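PDB 5IKY: oxalate biosynthetic component 1, which probably takes part in oxalate production as a bifunctional enzyme, pairing serine hydrolase activity on an alpha/beta hydrolase fold with an additional lyase activity. Local coordinates for residues L542-A547 / A717-L722; N703-L707 / F995-L1001; L859-G865 / A978-W984; Y867-Q873 / Q943-Q947. All coordinates share one frame; numbering follows the deposited sequence.

All four contacts lie in the cap and hydrolase half of the chain; the magnesium ion, held by His227 and Glu477, belongs to the TIM-barrel-like half, and no residue of these contacts binds it. Interactions 3 and 4 have centres about 12 Å apart and are joined by Asp862, whose OD2 receives Tyr867 N at 2.8 Å. Interaction 1 meets interaction 3 through alanine packing, with Ala547 CB and Ala861 CB 4.2 Å apart. Interaction 2, whose centre is about 21 Å from those of interactions 1 and 3, touches neither. Interactions 1 and 2 alternate along the chain, whereas the segments of interaction 4 both fall between those of interaction 3.

Interaction 1: residues L542-A547 / A717-L722; sequences LAHYPA and ATMALL
Thr718 and Leu722, which both meet Leu542, are tied to each other by the shortest polar bond here, Leu722 N to Thr718 O at 2.9 Å, a regular helical turn of helix 715-734. This helix, part of the cap domain, presents one face to the loop between helices 530-541 and 554-560. The loop opens with a type I beta turn, closed by Tyr545 N donating to Leu542 O at 3.1 Å, and no hydrogen bond crosses between the segments, so the contact is hydrophobic packing. Leu721 is its centre. Its CD1 branch sits 3.7 Å from Leu542 CB and also reaches Tyr545 CB at 3.9 Å, while the CD2 branch turns to Pro546 O, 3.3 Å away. The side chains of Leu542 and Leu721 slide past each other in opposite directions; Leu542 and Leu722 instead cross at about a right angle. In Leu542, CG is anti to the carbonyl carbon (chi1 -54°), which carries CD1 onward to Leu722 CD2. Ile557 of helix 554-560 packs on both Leu542 and Leu721, extending this apolar layer. The turn has a polar tie as well: Arg714 gives a hydrogen bond from NH2 to Tyr545 O, and its own carbonyl oxygen binds Thr718 OG1. At the far end of the loop, Ala547 CB rests astride two helical methyls, 4.1 Å from each of Ala717 CB and Ala720 CB.

Interaction 2: residues N703-L707 / F995-L1001; sequences NVVNL and FNDVRSL
Val704 and Phe995 meet where strand 704-705, half of a small two-stranded antiparallel sheet with strand 696-697, packs against the start of helix 998-1002. The strand belongs to the cap domain and the helix to the alpha/beta hydrolase part, so the contact joins the two. Phe995 has CG anti to the backbone N (chi1 168°), which swings its ring out to the strand, with CE2 4.0 Å from Val704 CG2. Leu707 arrives at about a right angle and sets CD1 at the ring's edge, 3.7 Å from Phe995 CE1; Asn703 OD1 is at the edge too, near CE2. In Val704, with chi1 at -173°, CG1 packs on Val998 CG1 at 3.9 Å; CG2 touches both Phe995 and that same Val998 methyl. Leu1001 CD1 meets Leu707 CD2 at 3.6 Å. The helix start is secured by Asp997 at the N-cap. Its two oxygens, which also bind His1069 and Tyr1074, are both approached from above the carboxylate plane by Ser1000: Ser1000 N donates to Asp997 OD1 at 3.2 Å, the capping bond, and Ser1000 OG donates to Asp997 OD2 at 2.8 Å.

Interaction 3: residues L859-G865 / A978-W984; sequences LNADPSG and ADIHLDW
In the alpha/beta hydrolase part of the chain, the C-terminal end of helix 849-860 and the residues just beyond it pack on the loop that leaves strand 969-976, a parallel strand of the large mixed sheet. At the helix end, Asn860 OD1 accepts Asp979 N at 3.0 Å, the donor tilted 24° from the carbonyl plane. The same amide lies flat on the carboxylate of Asp979, their planes only 9° apart, with Asn860 CG 3.6 Å from Asp979 OD2. These groups have other partners that fix their rotation: Asn860 ND2 donates to Gly1003 O, and Asp979 OD2 bonds to Thr1005 OG1. Farther along, Trp984 is sandwiched. Gly865 CA stands 3.7 Å from the centroid of the six-membered ring, 11° off its normal, in a CH-pi contact; on the opposite face, His981 CB lies 3.3 Å above the plane. The indole NE1 makes a weak hydrogen bond to Pro863 O, 3.4 Å away at the ring edge. A type I beta turn from His981 to Trp984 brings the two rings together, Trp984 CH2 sitting 3.5 Å above the centre of the imidazole. His981 NE2 lies 3.2 Å from Leu859 O, near the imidazole plane. The contact thus ties the loop between neighbouring parallel strands 969-976 and 988-992 to the end of helix 849-860, within the alpha/beta hydrolase fold.

Interaction 4: residues Y867-Q873 / Q943-Q947; sequences YFSEESQ and QLDVQ
Phe868 holds CG between the backbone N and the carbonyl carbon (chi1 65°), a rotation that lays its ring beneath Gln947, while Gln943, with CG anti to the carbonyl carbon (chi1 -77°) and an extended chain beyond it, carries its amide to Ser869. There Gln943 OE1 accepts Ser869 N at 2.8 Å, the donor lying in the carbonyl plane. Ser872 OG is also close, 2.9 Å from Gln943 OE1, and Ser869 OG and Ser872 OG share a hydrogen bond of 2.9 Å. The amide is held from its other side as well, since Gln943 NE2 donates to Asn855 OD1 and to Ala939 O, which fixes its rotation. Ser869 is the N-cap of helix 870-879, so Gln943 of helix 937-955 binds the chain exactly where the neighbouring helix begins; both helices belong to the alpha/beta hydrolase part of the chain. One turn on, Gln947 NE2 donates back to Gln943 O at 3.3 Å, within its own helix. That bond steadies an amide nearly parallel to the Phe868 ring, over which Gln947 CG makes a CH-pi contact, 3.8 Å from the centroid and 22° off the normal. Gln947 CD lies 3.4 Å from Phe868 CD2. Val946 CG1 approaches Phe868 CD1 obliquely, and Leu944 CD2 touches Ser872 O at 3.4 Å.

Interaction 1: residues L542-A547 / A717-L722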
loop_
_atom_site.group_PDB
_atom_site.type_symbol
_atom_site.label_atom_id
_atom_site.label_comp_id
_atom_site.label_asym_id
_atom_site.label_seq_id
_atom_site.Cartn_x
_atom_site.Cartn_y
_atom_site.Cartn_z
ATOM N N LEU A 542 2.145 30.265 -4.374
ATOM C CA LEU A 542 0.871 30.743 -4.903
ATOM C C LEU A 542 -0.119 31.066 -3.787
ATOM O O LEU A 542 -1.297 31.307 -4.046
ATOM C CB LEU A 542 0.264 29.700 -5.846
ATOM C CG LEU A 542 1.133 29.209 -7.006
ATOM C CD1 LEU A 542 0.433 28.094 -7.764
ATOM C CD2 LEU A 542 1.475 30.360 -7.944
ATOM N N ALA A 543 0.372 31.078 -2.551
ATOM C CA ALA A 543 -0.482 31.167 -1.368
ATOM C C ALA A 543 -1.332 32.432 -1.306
ATOM O O ALA A 543 -2.430 32.416 -0.752
ATOM C CB ALA A 543 0.367 31.064 -0.112
ATOM N N HIS A 544 -0.828 33.522 -1.870
ATOM C CA HIS A 544 -1.505 34.809 -1.749
ATOM C C HIS A 544 -2.360 35.142 -2.961
ATOM O O HIS A 544 -2.979 36.206 -3.018
ATOM C CB HIS A 544 -0.482 35.915 -1.511
ATOM C CG HIS A 544 0.186 35.828 -0.175
ATOM N ND1 HIS A 544 1.548 35.958 -0.012
ATOM C CD2 HIS A 544 -0.323 35.614 1.061
ATOM C CE1 HIS A 544 1.850 35.829 1.268
ATOM N NE2 HIS A 544 0.732 35.622 1.941
ATOM N N TYR A 545 -2.400 34.229 -3.925
ATOM C CA TYR A 545 -3.227 34.425 -5.107
ATOM C C TYR A 545 -4.583 33.755 -4.937
ATOM O O TYR A 545 -4.669 32.636 -4.434
ATOM C CB TYR A 545 -2.518 33.888 -6.354
ATOM C CG TYR A 545 -1.241 34.623 -6.683
ATOM C CD1 TYR A 545 -1.273 35.933 -7.144
ATOM C CD2 TYR A 545 -0.004 34.012 -6.528
ATOM C CE1 TYR A 545 -0.111 36.615 -7.443
ATOM C CE2 TYR A 545 1.166 34.686 -6.826
ATOM C CZ TYR A 545 1.106 35.988 -7.280
ATOM O OH TYR A 545 2.265 36.662 -7.578
ATOM N N PRO A 546 -5.653 34.446 -5.355
ATOM C CA PRO A 546 -7.009 33.895 -5.328
ATOM C C PRO A 546 -7.206 32.836 -6.407
ATOM O O PRO A 546 -6.564 32.906 -7.454
ATOM C CB PRO A 546 -7.886 35.117 -5.597
ATOM C CG PRO A 546 -7.024 36.004 -6.426
ATOM C CD PRO A 546 -5.629 35.819 -5.889
ATOM N N ALA A 547 -8.089 31.876 -6.155
ATOM C CA ALA A 547 -8.352 30.809 -7.116
ATOM C C ALA A 547 -9.304 31.266 -8.217
ATOM O O ALA A 547 -9.698 30.477 -9.076
ATOM C CB ALA A 547 -8.912 29.589 -6.404
ATOM N N ALA A 717 -7.091 25.368 -4.138
ATOM C CA ALA A 717 -6.724 26.653 -4.727
ATOM C C ALA A 717 -5.440 26.531 -5.541
ATOM O O ALA A 717 -5.336 27.082 -6.637
ATOM C CB ALA A 717 -6.568 27.711 -3.647
ATOM N N THR A 718 -4.468 25.802 -5.000
ATOM C CA THR A 718 -3.204 25.581 -5.690
ATOM C C THR A 718 -3.427 24.838 -7.003
ATOM O O THR A 718 -2.868 25.204 -8.037
ATOM C CB THR A 718 -2.214 24.783 -4.821
ATOM O OG1 THR A 718 -2.103 25.395 -3.531
ATOM C CG2 THR A 718 -0.845 24.741 -5.477
ATOM N N MET A 719 -4.253 23.797 -6.957
ATOM C CA MET A 719 -4.546 23.004 -8.145
ATOM C C MET A 719 -5.323 23.831 -9.166
ATOM O O MET A 719 -5.096 23.718 -10.371
ATOM C CB MET A 719 -5.327 21.741 -7.771
ATOM C CG MET A 719 -4.536 20.752 -6.922
ATOM S SD MET A 719 -3.199 19.943 -7.825
ATOM C CE MET A 719 -4.095 18.651 -8.685
ATOM N N ALA A 720 -6.227 24.672 -8.677
ATOM C CA ALA A 720 -7.007 25.549 -9.544
ATOM C C ALA A 720 -6.099 26.522 -10.293
ATOM O O ALA A 720 -6.302 26.790 -11.477
ATOM C CB ALA A 720 -8.045 26.309 -8.736
ATOM N N LEU A 721 -5.098 27.040 -9.591
ATOM C CA LEU A 721 -4.154 27.987 -10.171
ATOM C C LEU A 721 -3.227 27.309 -11.174
ATOM O O LEU A 721 -2.929 27.867 -12.231
ATOM C CB LEU A 721 -3.331 28.662 -9.072
ATOM C CG LEU A 721 -4.101 29.656 -8.200
ATOM C CD1 LEU A 721 -3.257 30.114 -7.025
ATOM C CD2 LEU A 721 -4.540 30.838 -9.041
ATOM N N LEU A 722 -2.772 26.108 -10.834
ATOM C CA LEU A 722 -1.884 25.349 -11.708
ATOM C C LEU A 722 -2.561 25.006 -13.030
ATOM O O LEU A 722 -1.969 25.160 -14.097
ATOM C CB LEU A 722 -1.413 24.071 -11.014
ATOM C CG LEU A 722 -0.420 24.266 -9.870
ATOM C CD1 LEU A 722 -0.079 22.934 -9.217
ATOM C CD2 LEU A 722 0.829 24.959 -10.379
#

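Interaction 2: residues N703-L707 / F995-L1001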
loop_
_atom_site.group_PDB
_atom_site.type_symbol
_atom_site.label_atom_id
_atom_site.label_comp_id
_atom_site.label_asym_id
_atom_site.label_seq_id
_atom_site.Cartn_x
_atom_site.Cartn_y
_atom_site.Cartn_z
ATOM N N ASN A 703 -0.572 0.385 -5.553
ATOM C CA ASN A 703 -0.977 1.280 -4.480
ATOM C C ASN A 703 -1.020 2.735 -4.937
ATOM O O ASN A 703 -0.494 3.079 -5.997
ATOM C CB ASN A 703 -0.022 1.125 -3.292
ATOM C CG ASN A 703 -0.612 1.632 -1.991
ATOM O OD1 ASN A 703 -1.831 1.668 -1.817
ATOM N ND2 ASN A 703 0.256 2.033 -1.068
ATOM N N VAL A 704 -1.655 3.580 -4.133
ATOM C CA VAL A 704 -1.708 5.010 -4.402
ATOM C C VAL A 704 -0.960 5.766 -3.310
ATOM O O VAL A 704 -1.194 5.544 -2.123
ATOM C CB VAL A 704 -3.161 5.519 -4.487
ATOM C CG1 VAL A 704 -3.189 6.972 -4.928
ATOM C CG2 VAL A 704 -3.968 4.658 -5.449
ATOM N N VAL A 705 -0.056 6.654 -3.715
ATOM C CA VAL A 705 0.774 7.386 -2.763
ATOM C C VAL A 705 0.514 8.889 -2.826
ATOM O O VAL A 705 -0.223 9.360 -3.691
ATOM C CB VAL A 705 2.272 7.118 -3.010
ATOM C CG1 VAL A 705 2.527 5.624 -3.136
ATOM C CG2 VAL A 705 2.742 7.838 -4.257
ATOM N N ASN A 706 1.129 9.627 -1.903
ATOM C CA ASN A 706 0.967 11.079 -1.786
ATOM C C ASN A 706 -0.491 11.490 -1.609
ATOM O O ASN A 706 -0.972 12.418 -2.261
ATOM C CB ASN A 706 1.566 11.793 -3.001
ATOM C CG ASN A 706 3.066 11.597 -3.111
ATOM O OD1 ASN A 706 3.737 11.295 -2.123
ATOM N ND2 ASN A 706 3.603 11.779 -4.316
ATOM N N LEU A 707 -1.183 10.794 -0.713
ATOM C CA LEU A 707 -2.587 11.070 -0.431
ATOM C C LEU A 707 -2.747 12.201 0.578
ATOM O O LEU A 707 -3.834 12.757 0.732
ATOM C CB LEU A 707 -3.279 9.810 0.089
ATOM C CG LEU A 707 -3.303 8.626 -0.873
ATOM C CD1 LEU A 707 -3.894 7.399 -0.198
ATOM C CD2 LEU A 707 -4.094 8.994 -2.112
ATOM N N PHE A 995 -11.034 3.948 -4.641
ATOM C CA PHE A 995 -9.770 4.347 -4.032
ATOM C C PHE A 995 -8.660 4.500 -5.064
ATOM O O PHE A 995 -7.816 5.387 -4.951
ATOM C CB PHE A 995 -9.354 3.335 -2.966
ATOM C CG PHE A 995 -7.941 3.506 -2.483
ATOM C CD1 PHE A 995 -7.597 4.575 -1.671
ATOM C CD2 PHE A 995 -6.961 2.591 -2.831
ATOM C CE1 PHE A 995 -6.297 4.733 -1.221
ATOM C CE2 PHE A 995 -5.661 2.741 -2.384
ATOM C CZ PHE A 995 -5.329 3.814 -1.578
ATOM N N ASN A 996 -8.661 3.632 -6.072
ATOM C CA ASN A 996 -7.636 3.682 -7.107
ATOM C C ASN A 996 -7.998 4.652 -8.225
ATOM O O ASN A 996 -7.279 4.762 -9.219
ATOM C CB ASN A 996 -7.390 2.290 -7.686
ATOM C CG ASN A 996 -8.668 1.612 -8.121
ATOM O OD1 ASN A 996 -9.696 1.717 -7.453
ATOM N ND2 ASN A 996 -8.614 0.914 -9.250
ATOM N N ASP A 997 -9.118 5.348 -8.066
ATOM C CA ASP A 997 -9.478 6.407 -8.998
ATOM C C ASP A 997 -8.657 7.643 -8.654
ATOM O O ASP A 997 -9.140 8.555 -7.981
ATOM C CB ASP A 997 -10.977 6.709 -8.942
ATOM C CG ASP A 997 -11.444 7.562 -10.105
ATOM O OD1 ASP A 997 -10.594 8.186 -10.775
ATOM O OD2 ASP A 997 -12.669 7.619 -10.343
ATOM N N VAL A 998 -7.414 7.662 -9.123
ATOM C CA VAL A 998 -6.466 8.695 -8.736
ATOM C C VAL A 998 -6.869 10.078 -9.250
ATOM O O VAL A 998 -6.552 11.089 -8.627
ATOM C CB VAL A 998 -5.041 8.353 -9.226
ATOM C CG1 VAL A 998 -4.540 7.095 -8.542
ATOM C CG2 VAL A 998 -5.013 8.191 -10.740
ATOM N N ARG A 999 -7.579 10.125 -10.372
ATOM C CA ARG A 999 -8.007 11.407 -10.921
ATOM C C ARG A 999 -9.146 11.986 -10.090
ATOM O O ARG A 999 -9.211 13.200 -9.881
ATOM C CB ARG A 999 -8.430 11.275 -12.382
ATOM C CG ARG A 999 -8.394 12.603 -13.126
ATOM C CD ARG A 999 -8.968 12.508 -14.530
ATOM N NE ARG A 999 -8.961 13.814 -15.187
ATOM C CZ ARG A 999 -9.769 14.160 -16.184
ATOM N NH1 ARG A 999 -10.661 13.298 -16.649
ATOM N NH2 ARG A 999 -9.684 15.372 -16.714
ATOM N N SER A 1000 -10.035 11.117 -9.611
ATOM C CA SER A 1000 -11.088 11.541 -8.698
ATOM C C SER A 1000 -10.514 11.880 -7.328
ATOM O O SER A 1000 -10.967 12.818 -6.675
ATOM C CB SER A 1000 -12.159 10.462 -8.560
ATOM O OG SER A 1000 -12.884 10.300 -9.767
ATOM N N LEU A 1001 -9.519 11.109 -6.897
ATOM C CA LEU A 1001 -8.858 11.366 -5.623
ATOM C C LEU A 1001 -8.158 12.718 -5.628
ATOM O O LEU A 1001 -8.304 13.503 -4.693
ATOM C CB LEU A 1001 -7.853 10.263 -5.299
ATOM C CG LEU A 1001 -8.320 9.203 -4.301
ATOM C CD1 LEU A 1001 -7.167 8.296 -3.932
ATOM C CD2 LEU A 1001 -8.903 9.851 -3.062
#

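Interaction 3: residues L859-G865 / A978-W984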
loop_
_atom_site.group_PDB
_atom_site.type_symbol
_atom_site.label_atom_id
_atom_site.label_comp_id
_atom_site.label_asym_id
_atom_site.label_seq_id
_atom_site.Cartn_x
_atom_site.Cartn_y
_atom_site.Cartn_z
ATOM N N LEU A 859 -14.279 25.367 -7.748
ATOM C CA LEU A 859 -15.527 25.104 -7.042
ATOM C C LEU A 859 -15.228 24.557 -5.653
ATOM O O LEU A 859 -15.897 24.906 -4.679
ATOM C CB LEU A 859 -16.399 24.124 -7.826
ATOM C CG LEU A 859 -17.810 23.896 -7.278
ATOM C CD1 LEU A 859 -18.605 25.190 -7.309
ATOM C CD2 LEU A 859 -18.523 22.803 -8.055
ATOM N N ASN A 860 -14.219 23.694 -5.572
ATOM C CA ASN A 860 -13.744 23.172 -4.295
ATOM C C ASN A 860 -13.343 24.283 -3.332
ATOM O O ASN A 860 -13.586 24.191 -2.128
ATOM C CB ASN A 860 -12.548 22.240 -4.508
ATOM C CG ASN A 860 -12.956 20.836 -4.906
ATOM O OD1 ASN A 860 -14.118 20.570 -5.210
ATOM N ND2 ASN A 860 -11.990 19.927 -4.909
ATOM N N ALA A 861 -12.727 25.330 -3.876
ATOM C CA ALA A 861 -12.169 26.410 -3.068
ATOM C C ALA A 861 -13.187 27.506 -2.789
ATOM O O ALA A 861 -12.847 28.552 -2.236
ATOM C CB ALA A 861 -10.945 26.997 -3.755
ATOM N N ASP A 862 -14.436 27.264 -3.172
ATOM C CA ASP A 862 -15.504 28.231 -2.957
ATOM C C ASP A 862 -16.248 27.926 -1.657
ATOM O O ASP A 862 -16.966 26.932 -1.568
ATOM C CB ASP A 862 -16.470 28.227 -4.143
ATOM C CG ASP A 862 -17.394 29.428 -4.151
ATOM O OD1 ASP A 862 -17.022 30.478 -3.583
ATOM O OD2 ASP A 862 -18.494 29.321 -4.734
ATOM N N PRO A 863 -16.067 28.781 -0.639
ATOM C CA PRO A 863 -16.681 28.580 0.680
ATOM C C PRO A 863 -18.196 28.788 0.669
ATOM O O PRO A 863 -18.924 28.018 1.295
ATOM C CB PRO A 863 -15.990 29.633 1.548
ATOM C CG PRO A 863 -15.602 30.707 0.593
ATOM C CD PRO A 863 -15.249 30.007 -0.686
ATOM N N SER A 864 -18.657 29.822 -0.029
ATOM C CA SER A 864 -20.085 30.093 -0.161
ATOM C C SER A 864 -20.547 29.721 -1.563
ATOM O O SER A 864 -19.830 29.953 -2.529
ATOM C CB SER A 864 -20.386 31.565 0.122
ATOM O OG SER A 864 -19.829 31.975 1.359
ATOM N N GLY A 865 -21.741 29.149 -1.676
ATOM C CA GLY A 865 -22.248 28.715 -2.967
ATOM C C GLY A 865 -22.495 29.861 -3.933
ATOM O O GLY A 865 -23.640 30.254 -4.155
ATOM N N ALA A 978 -14.909 15.906 -7.778
ATOM C CA ALA A 978 -14.995 17.186 -7.088
ATOM C C ALA A 978 -15.646 16.993 -5.726
ATOM O O ALA A 978 -16.411 16.049 -5.528
ATOM C CB ALA A 978 -15.776 18.196 -7.920
ATOM N N ASP A 979 -15.335 17.882 -4.789
ATOM C CA ASP A 979 -15.894 17.795 -3.446
ATOM C C ASP A 979 -17.397 18.023 -3.449
ATOM O O ASP A 979 -17.909 18.863 -4.190
ATOM C CB ASP A 979 -15.225 18.807 -2.514
ATOM C CG ASP A 979 -13.834 18.383 -2.092
ATOM O OD1 ASP A 979 -13.539 17.170 -2.132
ATOM O OD2 ASP A 979 -13.037 19.265 -1.706
ATOM N N ILE A 980 -18.101 17.262 -2.620
ATOM C CA ILE A 980 -19.523 17.486 -2.404
ATOM C C ILE A 980 -19.708 18.366 -1.178
ATOM O O ILE A 980 -19.481 17.930 -0.049
ATOM C CB ILE A 980 -20.293 16.171 -2.214
ATOM C CG1 ILE A 980 -20.135 15.275 -3.444
ATOM C CG2 ILE A 980 -21.764 16.456 -1.948
ATOM C CD1 ILE A 980 -20.850 13.948 -3.324
ATOM N N HIS A 981 -20.105 19.612 -1.406
ATOM C CA HIS A 981 -20.320 20.547 -0.312
ATOM C C HIS A 981 -21.567 20.150 0.463
ATOM O O HIS A 981 -22.688 20.484 0.079
ATOM C CB HIS A 981 -20.433 21.971 -0.842
ATOM C CG HIS A 981 -19.272 22.391 -1.689
ATOM N ND1 HIS A 981 -18.211 23.116 -1.191
ATOM C CD2 HIS A 981 -18.999 22.174 -2.997
ATOM C CE1 HIS A 981 -17.338 23.333 -2.158
ATOM N NE2 HIS A 981 -17.792 22.772 -3.264
ATOM N N LEU A 982 -21.350 19.429 1.557
ATOM C CA LEU A 982 -22.428 18.826 2.328
ATOM C C LEU A 982 -23.377 19.855 2.941
ATOM O O LEU A 982 -24.569 19.593 3.088
ATOM C CB LEU A 982 -21.835 17.938 3.427
ATOM C CG LEU A 982 -22.805 17.179 4.331
ATOM C CD1 LEU A 982 -23.803 16.389 3.504
ATOM C CD2 LEU A 982 -22.035 16.262 5.263
ATOM N N ASP A 983 -22.850 21.027 3.281
ATOM C CA ASP A 983 -23.635 22.038 3.988
ATOM C C ASP A 983 -24.305 23.053 3.061
ATOM O O ASP A 983 -24.865 24.045 3.528
ATOM C CB ASP A 983 -22.752 22.775 4.998
ATOM C CG ASP A 983 -22.323 21.889 6.151
ATOM O OD1 ASP A 983 -23.058 20.928 6.467
ATOM O OD2 ASP A 983 -21.254 22.152 6.741
ATOM N N TRP A 984 -24.253 22.809 1.756
ATOM C CA TRP A 984 -24.900 23.698 0.796
ATOM C C TRP A 984 -26.345 23.289 0.528
ATOM O O TRP A 984 -26.743 22.157 0.805
ATOM C CB TRP A 984 -24.135 23.719 -0.529
ATOM C CG TRP A 984 -22.856 24.493 -0.508
ATOM C CD1 TRP A 984 -22.254 25.062 0.576
ATOM C CD2 TRP A 984 -22.019 24.790 -1.633
ATOM N NE1 TRP A 984 -21.091 25.690 0.197
ATOM C CE2 TRP A 984 -20.923 25.536 -1.155
ATOM C CE3 TRP A 984 -22.086 24.488 -2.997
ATOM C CZ2 TRP A 984 -19.908 25.990 -1.992
ATOM C CZ3 TRP A 984 -21.076 24.941 -3.827
ATOM C CH2 TRP A 984 -20.001 25.683 -3.323
#

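Interaction 4: residues Y867-Q873 / Q943-Q947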
loop_
_atom_site.group_PDB
_atom_site.type_symbol
_atom_site.label_atom_id
_atom_site.label_comp_id
_atom_site.label_asym_id
_atom_site.label_seq_id
_atom_site.Cartn_x
_atom_site.Cartn_y
_atom_site.Cartn_z
ATOM N N TYR A 867 -20.040 30.330 -6.879
ATOM C CA TYR A 867 -19.257 30.131 -8.096
ATOM C C TYR A 867 -19.937 29.200 -9.099
ATOM O O TYR A 867 -20.429 28.131 -8.736
ATOM C CB TYR A 867 -17.870 29.586 -7.743
ATOM C CG TYR A 867 -16.950 29.382 -8.926
ATOM C CD1 TYR A 867 -16.850 28.143 -9.547
ATOM C CD2 TYR A 867 -16.173 30.424 -9.415
ATOM C CE1 TYR A 867 -16.009 27.950 -10.624
ATOM C CE2 TYR A 867 -15.327 30.239 -10.493
ATOM C CZ TYR A 867 -15.250 29.000 -11.093
ATOM O OH TYR A 867 -14.411 28.808 -12.167
ATOM N N PHE A 868 -19.954 29.619 -10.362
ATOM C CA PHE A 868 -20.456 28.786 -11.451
ATOM C C PHE A 868 -19.882 29.244 -12.794
ATOM O O PHE A 868 -19.662 30.435 -13.011
ATOM C CB PHE A 868 -21.987 28.802 -11.490
ATOM C CG PHE A 868 -22.578 30.143 -11.821
ATOM C CD1 PHE A 868 -22.729 31.112 -10.842
ATOM C CD2 PHE A 868 -22.997 30.429 -13.110
ATOM C CE1 PHE A 868 -23.277 32.344 -11.146
ATOM C CE2 PHE A 868 -23.549 31.659 -13.419
ATOM C CZ PHE A 868 -23.688 32.618 -12.435
ATOM N N SER A 869 -19.641 28.290 -13.689
ATOM C CA SER A 869 -19.029 28.584 -14.981
ATOM C C SER A 869 -20.062 28.948 -16.039
ATOM O O SER A 869 -21.266 28.809 -15.822
ATOM C CB SER A 869 -18.205 27.390 -15.467
ATOM O OG SER A 869 -19.037 26.277 -15.752
ATOM N N GLU A 870 -19.578 29.410 -17.188
ATOM C CA GLU A 870 -20.448 29.742 -18.310
ATOM C C GLU A 870 -21.055 28.477 -18.906
ATOM O O GLU A 870 -22.174 28.495 -19.418
ATOM C CB GLU A 870 -19.677 30.518 -19.381
ATOM N N GLU A 871 -20.308 27.379 -18.832
ATOM C CA GLU A 871 -20.775 26.093 -19.340
ATOM C C GLU A 871 -21.916 25.552 -18.485
ATOM O O GLU A 871 -22.811 24.870 -18.985
ATOM C CB GLU A 871 -19.629 25.077 -19.389
ATOM C CG GLU A 871 -18.531 25.406 -20.393
ATOM C CD GLU A 871 -17.618 26.525 -19.926
ATOM O OE1 GLU A 871 -17.002 26.381 -18.849
ATOM O OE2 GLU A 871 -17.524 27.550 -20.633
ATOM N N SER A 872 -21.875 25.861 -17.192
ATOM C CA SER A 872 -22.926 25.446 -16.272
ATOM C C SER A 872 -24.212 26.220 -16.533
ATOM O O SER A 872 -25.310 25.671 -16.433
ATOM C CB SER A 872 -22.482 25.643 -14.822
ATOM O OG SER A 872 -21.304 24.907 -14.547
ATOM N N GLN A 873 -24.064 27.498 -16.870
ATOM C CA GLN A 873 -25.202 28.379 -17.105
ATOM C C GLN A 873 -26.062 27.878 -18.261
ATOM O O GLN A 873 -27.283 27.792 -18.143
ATOM C CB GLN A 873 -24.721 29.805 -17.381
ATOM C CG GLN A 873 -25.816 30.859 -17.323
ATOM C CD GLN A 873 -25.265 32.274 -17.333
ATOM O OE1 GLN A 873 -24.244 32.551 -17.964
ATOM N NE2 GLN A 873 -25.939 33.177 -16.629
ATOM N N GLN A 943 -23.075 23.296 -9.470
ATOM C CA GLN A 943 -23.099 24.632 -10.049
ATOM C C GLN A 943 -24.501 24.973 -10.549
ATOM O O GLN A 943 -24.858 26.146 -10.657
ATOM C CB GLN A 943 -22.079 24.751 -11.183
ATOM C CG GLN A 943 -20.646 24.898 -10.694
ATOM C CD GLN A 943 -19.630 24.788 -11.812
ATOM O OE1 GLN A 943 -19.355 25.759 -12.515
ATOM N NE2 GLN A 943 -19.057 23.600 -11.976
ATOM N N LEU A 944 -25.294 23.947 -10.849
ATOM C CA LEU A 944 -26.690 24.157 -11.223
ATOM C C LEU A 944 -27.502 24.541 -9.992
ATOM O O LEU A 944 -28.415 25.364 -10.066
ATOM C CB LEU A 944 -27.290 22.909 -11.875
ATOM C CG LEU A 944 -26.603 22.303 -13.100
ATOM C CD1 LEU A 944 -27.522 21.296 -13.780
ATOM C CD2 LEU A 944 -26.157 23.378 -14.077
ATOM N N ASP A 945 -27.160 23.930 -8.861
ATOM C CA ASP A 945 -27.826 24.209 -7.595
ATOM C C ASP A 945 -27.568 25.645 -7.156
ATOM O O ASP A 945 -28.466 26.324 -6.656
ATOM C CB ASP A 945 -27.350 23.232 -6.518
ATOM C CG ASP A 945 -27.568 21.782 -6.907
ATOM O OD1 ASP A 945 -28.046 21.531 -8.034
ATOM O OD2 ASP A 945 -27.247 20.890 -6.093
ATOM N N VAL A 946 -26.332 26.095 -7.349
ATOM C CA VAL A 946 -25.931 27.455 -7.003
ATOM C C VAL A 946 -26.742 28.489 -7.778
ATOM O O VAL A 946 -27.262 29.445 -7.200
ATOM C CB VAL A 946 -24.427 27.680 -7.273
ATOM C CG1 VAL A 946 -24.084 29.161 -7.215
ATOM C CG2 VAL A 946 -23.584 26.893 -6.279
ATOM N N GLN A 947 -26.849 28.288 -9.088
ATOM C CA GLN A 947 -27.600 29.196 -9.947
ATOM C C GLN A 947 -29.085 29.189 -9.606
ATOM O O GLN A 947 -29.761 30.212 -9.726
ATOM C CB GLN A 947 -27.401 28.825 -11.417
ATOM C CG GLN A 947 -25.961 28.899 -11.886
ATOM C CD GLN A 947 -25.818 28.573 -13.358
ATOM O OE1 GLN A 947 -26.252 29.339 -14.219
ATOM N NE2 GLN A 947 -25.207 27.432 -13.654
#